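Local coordinates for hypothetical protein PAE2307 (Pyrobaculum aerophilum, PDB 1WVQ), which probably acts as an adenosine-specific kinase, belonging to an ancient conserved domain in which a stably phosphorylated side chain has been captured, at residues 29-32 against 33-37; 73-76 against 77-81; 150-153 against 154-158. All coordinates share one frame; numbering follows the deposited sequence.

All three contacts lie within single helices and share the same backbone ladder, but they differ in their surroundings. Contact 1, on helix 31-40, is buried, though near subunit boundaries, and sets a salt bridge beside aliphatic contacts such as Thr31 on Leu35. Contact 2, on helix 68-81, is partly buried: its nonpolar side faces both sheets, while its lysines and aspartate face outward. Contact 3, on helix 149-162, is a surface contact in which charged chains cross one another and water joins them. The centres of contacts 1 and 2 are about 17 Å apart, whereas that of contact 3 lies about 39 and 37 Å from theirs, on the opposite side of the chain's centre, against neighbouring subunits.

Contact 1 of 3, residues 29-32 against 33-37; sequences IKTV and EDLYE
Asp34 N donates to Lys30 O at 3.0 Å, and Leu35 N and Tyr36 N bond in the same way to Thr31 O and Val32 O, giving the i to i+4 ladder near the N-terminal end of helix 31-40. This spacing brings Lys30 and Asp34 to one side, where Lys30 NZ forms a salt bridge of 2.7 Å with Asp34 OD2, using the syn lone pair of that oxygen. The lysine chain leaves with CG opposite its backbone N (chi1 -166°) and then bends twice near its end, which brings the ammonium round to the rim of the carboxylate, at OD2. Lys30 CG also rests 3.7 Å from Asp34 OD2, so the aliphatic part of the lysine flanks the carboxylate with which its ammonium pairs. An alanine in place of Lys30 would remove this cation and would probably leave Asp34 and Glu108, a second salt-bridge partner of the lysine, as two neighbouring carboxylates without their shared mate.

Thr31 and Leu35 run side by side, pointing the same way, with Thr31 CG2 3.6 Å from Leu35 CD1. The beta-branched threonine suits this place because its methyl group meets the leucine while OG1 hydrogen-bonds back to Phe28 O. On another side of the helix, Val32 CG1 reaches 4.0 Å from Glu33 CG, an obliquely crossed contact that uses only the aliphatic base of the glutamate. The Glu33 carboxylate is engaged by Arg160 of the second subunit, and Asp34 OD1 pairs with Lys166 of that same subunit. Thr31, Val32 and Leu35 turn their hydrocarbon onto strand 47-53, at Phe52 and Ile50, while Val32 and Tyr36 also touch strand 60-65, so the helix lies against neighbouring strands of the five-stranded sheet.

Contact 2 of 3, residues 73-76 against 77-81; sequences LAID and LCKKI
The carboxylate of Asp76, the one flat side-chain group of this stretch, meets Lys79 only loosely: OD1 is 4.3 Å from Lys79 CD, and neither segment stacks a ring or planar group on it. Lys79 NZ stands 4.6 Å from Asp76 OD1, too far for a salt bridge, although the opposite charges probably still attract. This loose pair stands on the more exposed side of the helix.

Closer contact comes from the aliphatic part of the same lysine. Ile75 and Lys79 lie side by side and point the same way, with Ile75 CG2 3.8 Å from Lys79 CD. The Ile75 methyl CG2 lies opposite its own backbone N, which sets it toward the following turn, and the bend about the CG-CD bond of the lysine (chi3 67°) carries the ammonium past the isoleucine on the Asp76 side. Lys80 lays its chain across the preceding turn, CG being 3.2 Å from Asp76 O.

Inward-facing positions use compact or purely nonpolar residues. Cys78 SG is 3.7 Å from Ala74 O, the small alanine allowing a close approach to the sheet, and Leu77 CB sits 3.6 Å from Leu73 O before its branched end turns off toward the core. Beneath all of these runs the regular alpha-helical ladder: Leu77, Cys78, Lys79 and Lys80 N donate to Leu73, Ala74, Ile75 and Asp76 O respectively, at 3.0 to 3.1 Å.

A few residues beyond Ile81 lies His85, present as N1-phosphonohistidine. Helix 68-81 itself is held between the two sheets: Ala74 and Cys78 rest on Ala51 of strand 47-53, while Leu77 spans from Val88 and Tyr90 of strand 87-92 to Ile11 and Val13 of strand 7-13.

Contact 3 of 3, residues 150-153 against 154-158; sequences KDRE and ERKKF
Arg152 and Arg155 cross with their guanidinium planes 84° apart, almost perpendicular, so the two groups do not stack. Instead, Arg152 CG lies over one face of the Arg155 guanidinium, toward its rim and 3.5 Å from Arg155 NH2. Arg155 achieves this by starting with CG between its backbone N and carbonyl carbon (chi1 61°), then extending straight to NE. Lys156 repeats the theme one residue later: its CD covers one face of the Arg152 guanidinium, again near the rim, at 3.7 Å from Arg152 NH1.

These residues are i+3 and i+4 neighbours on helix 149-162, a regular alpha-helix whose Lys156 N bonds to Arg152 O at 2.9 Å, and the spacing lets three long cationic chains share one side. Their charge is met by anions: Glu64 of the fifth subunit forms salt bridges with Arg152 NE and Arg155 NH2, and within the chain Glu149 and Glu147 take Arg152 NH1 and Arg155 NH2. A water accepts from Arg152 NH2 at 3.0 Å and from Lys156 NZ at 2.9 Å, tying the two cations together.

Round the helix, Asp151 and Glu154 are linked by a different water, which donates to Asp151 OD1 at 2.8 Å and to Glu154 OE1 at 2.9 Å. The second oxygen of the aspartate, OD2, accepts from Thr148 N.

Contact 1 of 3, residues 29-32 against 33-37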
loop_
_atom_site.group_PDB
_atom_site.type_symbol
_atom_site.label_atom_id
_atom_site.label_comp_id
_atom_site.label_asym_id
_atom_site.label_seq_id
_atom_site.Cartn_x
_atom_site.Cartn_y
_atom_site.Cartn_z
ATOM N N ILE A 29 2.080 8.398 -21.001
ATOM C CA ILE A 29 3.496 8.642 -21.228
ATOM C C ILE A 29 4.334 8.818 -19.960
ATOM O O ILE A 29 5.518 8.486 -19.949
ATOM C CB ILE A 29 3.666 9.868 -22.168
ATOM C CG1 ILE A 29 5.006 9.793 -22.893
ATOM C CG2 ILE A 29 3.539 11.156 -21.383
ATOM C CD1 ILE A 29 5.133 10.801 -24.030
ATOM N N LYS A 30 3.725 9.319 -18.889
ATOM C CA LYS A 30 4.465 9.522 -17.646
ATOM C C LYS A 30 4.994 8.201 -17.075
ATOM O O LYS A 30 5.873 8.200 -16.221
ATOM C CB LYS A 30 3.583 10.238 -16.618
ATOM C CG LYS A 30 4.354 10.790 -15.414
ATOM C CD LYS A 30 3.553 11.856 -14.660
ATOM C CE LYS A 30 2.371 11.286 -13.882
ATOM N NZ LYS A 30 2.813 10.603 -12.629
ATOM N N THR A 31 4.465 7.082 -17.556
ATOM C CA THR A 31 4.905 5.768 -17.094
ATOM C C THR A 31 6.427 5.604 -17.132
ATOM O O THR A 31 7.032 5.101 -16.178
ATOM C CB THR A 31 4.282 4.639 -17.959
ATOM O OG1 THR A 31 2.873 4.575 -17.721
ATOM C CG2 THR A 31 4.906 3.286 -17.621
ATOM N N VAL A 32 7.048 6.029 -18.226
ATOM C CA VAL A 32 8.489 5.867 -18.356
ATOM C C VAL A 32 9.272 6.582 -17.257
ATOM O O VAL A 32 10.231 6.026 -16.725
ATOM C CB VAL A 32 8.986 6.321 -19.756
ATOM C CG1 VAL A 32 8.922 7.821 -19.883
ATOM C CG2 VAL A 32 10.403 5.820 -19.993
ATOM N N GLU A 33 8.867 7.796 -16.899
ATOM C CA GLU A 33 9.569 8.524 -15.848
ATOM C C GLU A 33 9.270 7.948 -14.468
ATOM O O GLU A 33 10.167 7.833 -13.629
ATOM C CB GLU A 33 9.207 10.011 -15.890
ATOM C CG GLU A 33 9.693 10.693 -17.166
ATOM C CD GLU A 33 9.845 12.200 -17.034
ATOM O OE1 GLU A 33 9.963 12.705 -15.897
ATOM O OE2 GLU A 33 9.875 12.873 -18.082
ATOM N N ASP A 34 8.022 7.569 -14.224
ATOM C CA ASP A 34 7.680 7.016 -12.922
ATOM C C ASP A 34 8.379 5.684 -12.663
ATOM O O ASP A 34 8.791 5.406 -11.536
ATOM C CB ASP A 34 6.162 6.868 -12.778
ATOM C CG ASP A 34 5.451 8.215 -12.657
ATOM O OD1 ASP A 34 6.124 9.243 -12.409
ATOM O OD2 ASP A 34 4.208 8.244 -12.789
ATOM N N LEU A 35 8.528 4.863 -13.699
ATOM C CA LEU A 35 9.216 3.588 -13.537
ATOM C C LEU A 35 10.710 3.834 -13.318
ATOM O O LEU A 35 11.346 3.151 -12.520
ATOM C CB LEU A 35 8.981 2.686 -14.757
ATOM C CG LEU A 35 7.582 2.059 -14.854
ATOM C CD1 LEU A 35 7.485 1.228 -16.120
ATOM C CD2 LEU A 35 7.315 1.186 -13.628
ATOM N N TYR A 36 11.270 4.816 -14.017
ATOM C CA TYR A 36 12.680 5.142 -13.839
ATOM C C TYR A 36 12.911 5.495 -12.369
ATOM O O TYR A 36 13.855 5.022 -11.740
ATOM C CB TYR A 36 13.067 6.332 -14.734
ATOM C CG TYR A 36 14.394 6.973 -14.367
ATOM C CD1 TYR A 36 14.470 7.950 -13.376
ATOM C CD2 TYR A 36 15.577 6.565 -14.976
ATOM C CE1 TYR A 36 15.692 8.501 -12.996
ATOM C CE2 TYR A 36 16.803 7.110 -14.606
ATOM C CZ TYR A 36 16.854 8.070 -13.616
ATOM O OH TYR A 36 18.070 8.578 -13.228
ATOM N N GLU A 37 12.028 6.325 -11.825
ATOM C CA GLU A 37 12.143 6.758 -10.438
ATOM C C GLU A 37 11.973 5.622 -9.444
ATOM O O GLU A 37 12.704 5.537 -8.459
ATOM C CB GLU A 37 11.135 7.875 -10.165
ATOM C CG GLU A 37 11.510 9.180 -10.858
ATOM C CD GLU A 37 10.598 10.328 -10.495
ATOM O OE1 GLU A 37 10.198 10.422 -9.321
ATOM O OE2 GLU A 37 10.297 11.150 -11.382
#

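Contact 2 of 3, residues 73-76 against 77-81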
loop_
_atom_site.group_PDB
_atom_site.type_symbol
_atom_site.label_atom_id
_atom_site.label_comp_id
_atom_site.label_asym_id
_atom_site.label_seq_id
_atom_site.Cartn_x
_atom_site.Cartn_y
_atom_site.Cartn_z
ATOM N N LEU A 73 18.173 -3.942 -24.526
ATOM C CA LEU A 73 17.446 -5.186 -24.324
ATOM C C LEU A 73 15.976 -4.839 -24.109
ATOM O O LEU A 73 15.090 -5.483 -24.663
ATOM C CB LEU A 73 18.000 -5.937 -23.108
ATOM C CG LEU A 73 19.221 -6.820 -23.399
ATOM C CD1 LEU A 73 19.882 -7.230 -22.104
ATOM C CD2 LEU A 73 18.782 -8.043 -24.194
ATOM N N ALA A 74 15.720 -3.802 -23.317
ATOM C CA ALA A 74 14.347 -3.383 -23.045
ATOM C C ALA A 74 13.658 -2.856 -24.305
ATOM O O ALA A 74 12.515 -3.214 -24.592
ATOM C CB ALA A 74 14.333 -2.315 -21.952
ATOM N N ILE A 75 14.353 -2.002 -25.051
ATOM C CA ILE A 75 13.803 -1.446 -26.279
ATOM C C ILE A 75 13.509 -2.551 -27.289
ATOM O O ILE A 75 12.429 -2.590 -27.889
ATOM C CB ILE A 75 14.779 -0.450 -26.931
ATOM C CG1 ILE A 75 14.938 0.786 -26.042
ATOM C CG2 ILE A 75 14.261 -0.050 -28.311
ATOM C CD1 ILE A 75 15.992 1.771 -26.540
ATOM N N ASP A 76 14.470 -3.448 -27.484
ATOM C CA ASP A 76 14.273 -4.522 -28.447
ATOM C C ASP A 76 13.085 -5.412 -28.113
ATOM O O ASP A 76 12.336 -5.800 -29.006
ATOM C CB ASP A 76 15.545 -5.365 -28.590
ATOM C CG ASP A 76 16.681 -4.593 -29.248
ATOM O OD1 ASP A 76 16.392 -3.576 -29.916
ATOM O OD2 ASP A 76 17.859 -5.004 -29.106
ATOM N N LEU A 77 12.890 -5.728 -26.836
ATOM C CA LEU A 77 11.764 -6.572 -26.479
ATOM C C LEU A 77 10.445 -5.839 -26.732
ATOM O O LEU A 77 9.460 -6.453 -27.145
ATOM C CB LEU A 77 11.850 -7.021 -25.015
ATOM C CG LEU A 77 10.807 -8.081 -24.624
ATOM C CD1 LEU A 77 10.960 -9.306 -25.522
ATOM C CD2 LEU A 77 10.979 -8.473 -23.165
ATOM N N CYS A 78 10.422 -4.532 -26.476
ATOM C CA CYS A 78 9.212 -3.748 -26.715
ATOM C C CYS A 78 8.874 -3.759 -28.203
ATOM O O CYS A 78 7.709 -3.861 -28.582
ATOM C CB CYS A 78 9.391 -2.300 -26.242
ATOM S SG CYS A 78 9.040 -2.048 -24.481
ATOM N N LYS A 79 9.897 -3.658 -29.044
ATOM C CA LYS A 79 9.695 -3.670 -30.490
ATOM C C LYS A 79 9.176 -5.018 -30.976
ATOM O O LYS A 79 8.372 -5.076 -31.906
ATOM C CB LYS A 79 11.002 -3.328 -31.208
ATOM C CG LYS A 79 11.427 -1.879 -31.033
ATOM C CD LYS A 79 12.852 -1.624 -31.508
ATOM C CE LYS A 79 13.003 -1.774 -33.009
ATOM N NZ LYS A 79 14.405 -1.493 -33.444
ATOM N N LYS A 80 9.631 -6.102 -30.351
ATOM C CA LYS A 80 9.185 -7.434 -30.747
ATOM C C LYS A 80 7.764 -7.726 -30.267
ATOM O O LYS A 80 6.945 -8.270 -31.016
ATOM C CB LYS A 80 10.141 -8.498 -30.208
ATOM C CG LYS A 80 11.563 -8.363 -30.720
ATOM C CD LYS A 80 12.394 -9.582 -30.358
ATOM C CE LYS A 80 13.885 -9.294 -30.500
ATOM N NZ LYS A 80 14.235 -8.724 -31.831
ATOM N N ILE A 81 7.472 -7.380 -29.016
ATOM C CA ILE A 81 6.137 -7.603 -28.471
ATOM C C ILE A 81 5.182 -6.696 -29.246
ATOM O O ILE A 81 4.089 -7.113 -29.638
ATOM C CB ILE A 81 6.099 -7.286 -26.953
ATOM C CG1 ILE A 81 6.910 -8.345 -26.189
ATOM C CG2 ILE A 81 4.658 -7.255 -26.454
ATOM C CD1 ILE A 81 7.020 -8.081 -24.685
#

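Contact 3 of 3, residues 150-153 against 154-158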
loop_
_atom_site.group_PDB
_atom_site.type_symbol
_atom_site.label_atom_id
_atom_site.label_comp_id
_atom_site.label_asym_id
_atom_site.label_seq_id
_atom_site.Cartn_x
_atom_site.Cartn_y
_atom_site.Cartn_z
ATOM N N LYS A 150 12.201 -33.264 3.230
ATOM C CA LYS A 150 13.638 -33.023 3.225
ATOM C C LYS A 150 13.943 -31.871 2.270
ATOM O O LYS A 150 14.833 -31.055 2.530
ATOM C CB LYS A 150 14.386 -34.290 2.799
ATOM C CG LYS A 150 14.466 -35.348 3.891
ATOM C CD LYS A 150 15.272 -34.838 5.077
ATOM C CE LYS A 150 15.466 -35.920 6.126
ATOM N NZ LYS A 150 16.101 -37.136 5.550
ATOM N N ASP A 151 13.203 -31.809 1.161
ATOM C CA ASP A 151 13.377 -30.730 0.189
ATOM C C ASP A 151 12.995 -29.426 0.872
ATOM O O ASP A 151 13.630 -28.396 0.670
ATOM C CB ASP A 151 12.458 -30.912 -1.019
ATOM C CG ASP A 151 12.900 -32.032 -1.928
ATOM O OD1 ASP A 151 14.124 -32.220 -2.078
ATOM O OD2 ASP A 151 12.025 -32.706 -2.507
ATOM N N ARG A 152 11.937 -29.480 1.672
ATOM C CA ARG A 152 11.479 -28.296 2.383
ATOM C C ARG A 152 12.565 -27.826 3.344
ATOM O O ARG A 152 12.889 -26.643 3.398
ATOM C CB ARG A 152 10.191 -28.603 3.149
ATOM C CG ARG A 152 9.695 -27.455 4.021
ATOM C CD ARG A 152 8.292 -27.729 4.525
ATOM N NE ARG A 152 7.809 -26.685 5.428
ATOM C CZ ARG A 152 8.152 -26.581 6.709
ATOM N NH1 ARG A 152 8.987 -27.458 7.253
ATOM N NH2 ARG A 152 7.652 -25.599 7.450
ATOM N N GLU A 153 13.134 -28.764 4.094
ATOM C CA GLU A 153 14.190 -28.428 5.040
ATOM C C GLU A 153 15.342 -27.767 4.301
ATOM O O GLU A 153 15.959 -26.827 4.796
ATOM C CB GLU A 153 14.679 -29.689 5.761
ATOM C CG GLU A 153 13.585 -30.387 6.549
ATOM C CD GLU A 153 14.051 -31.646 7.273
ATOM O OE1 GLU A 153 15.132 -32.181 6.933
ATOM O OE2 GLU A 153 13.320 -32.107 8.181
ATOM N N GLU A 154 15.612 -28.242 3.094
ATOM C CA GLU A 154 16.698 -27.684 2.318
ATOM C C GLU A 154 16.438 -26.269 1.810
ATOM O O GLU A 154 17.336 -25.435 1.856
ATOM C CB GLU A 154 17.047 -28.633 1.180
ATOM C CG GLU A 154 17.635 -29.940 1.707
ATOM C CD GLU A 154 17.761 -30.998 0.643
ATOM O OE1 GLU A 154 18.274 -30.673 -0.445
ATOM O OE2 GLU A 154 17.351 -32.159 0.895
ATOM N N ARG A 155 15.227 -25.980 1.339
ATOM C CA ARG A 155 14.952 -24.628 0.871
ATOM C C ARG A 155 14.867 -23.676 2.060
ATOM O O ARG A 155 15.128 -22.483 1.922
ATOM C CB ARG A 155 13.665 -24.561 0.032
ATOM C CG ARG A 155 12.378 -24.971 0.724
ATOM C CD ARG A 155 11.187 -24.644 -0.181
ATOM N NE ARG A 155 9.936 -25.242 0.270
ATOM C CZ ARG A 155 9.218 -24.826 1.309
ATOM N NH1 ARG A 155 9.614 -23.785 2.033
ATOM N NH2 ARG A 155 8.103 -25.462 1.631
ATOM N N LYS A 156 14.514 -24.197 3.231
ATOM C CA LYS A 156 14.455 -23.353 4.419
ATOM C C LYS A 156 15.882 -22.963 4.784
ATOM O O LYS A 156 16.150 -21.820 5.147
ATOM C CB LYS A 156 13.795 -24.091 5.588
ATOM C CG LYS A 156 12.273 -24.120 5.517
ATOM C CD LYS A 156 11.675 -25.014 6.603
ATOM C CE LYS A 156 12.150 -24.628 7.991
ATOM N NZ LYS A 156 11.754 -25.685 8.964
ATOM N N LYS A 157 16.799 -23.918 4.653
ATOM C CA LYS A 157 18.208 -23.688 4.958
ATOM C C LYS A 157 18.805 -22.680 3.983
ATOM O O LYS A 157 19.608 -21.835 4.373
ATOM C CB LYS A 157 18.981 -25.008 4.878
ATOM C CG LYS A 157 20.417 -24.920 5.355
ATOM C CD LYS A 157 21.087 -26.282 5.257
ATOM C CE LYS A 157 22.363 -26.340 6.076
ATOM N NZ LYS A 157 23.067 -27.631 5.866
ATOM N N PHE A 158 18.417 -22.782 2.714
ATOM C CA PHE A 158 18.902 -21.864 1.690
ATOM C C PHE A 158 18.541 -20.426 2.058
ATOM O O PHE A 158 19.377 -19.530 1.998
ATOM C CB PHE A 158 18.285 -22.214 0.327
ATOM C CG PHE A 158 18.547 -21.190 -0.745
ATOM C CD1 PHE A 158 19.818 -21.048 -1.298
ATOM C CD2 PHE A 158 17.523 -20.355 -1.195
ATOM C CE1 PHE A 158 20.069 -20.090 -2.283
ATOM C CE2 PHE A 158 17.762 -19.395 -2.173
ATOM C CZ PHE A 158 19.037 -19.262 -2.720
HETATM O O HOH W 1 16.094 -30.239 -2.321
HETATM O O HOH W 2 9.177 -24.929 9.968
#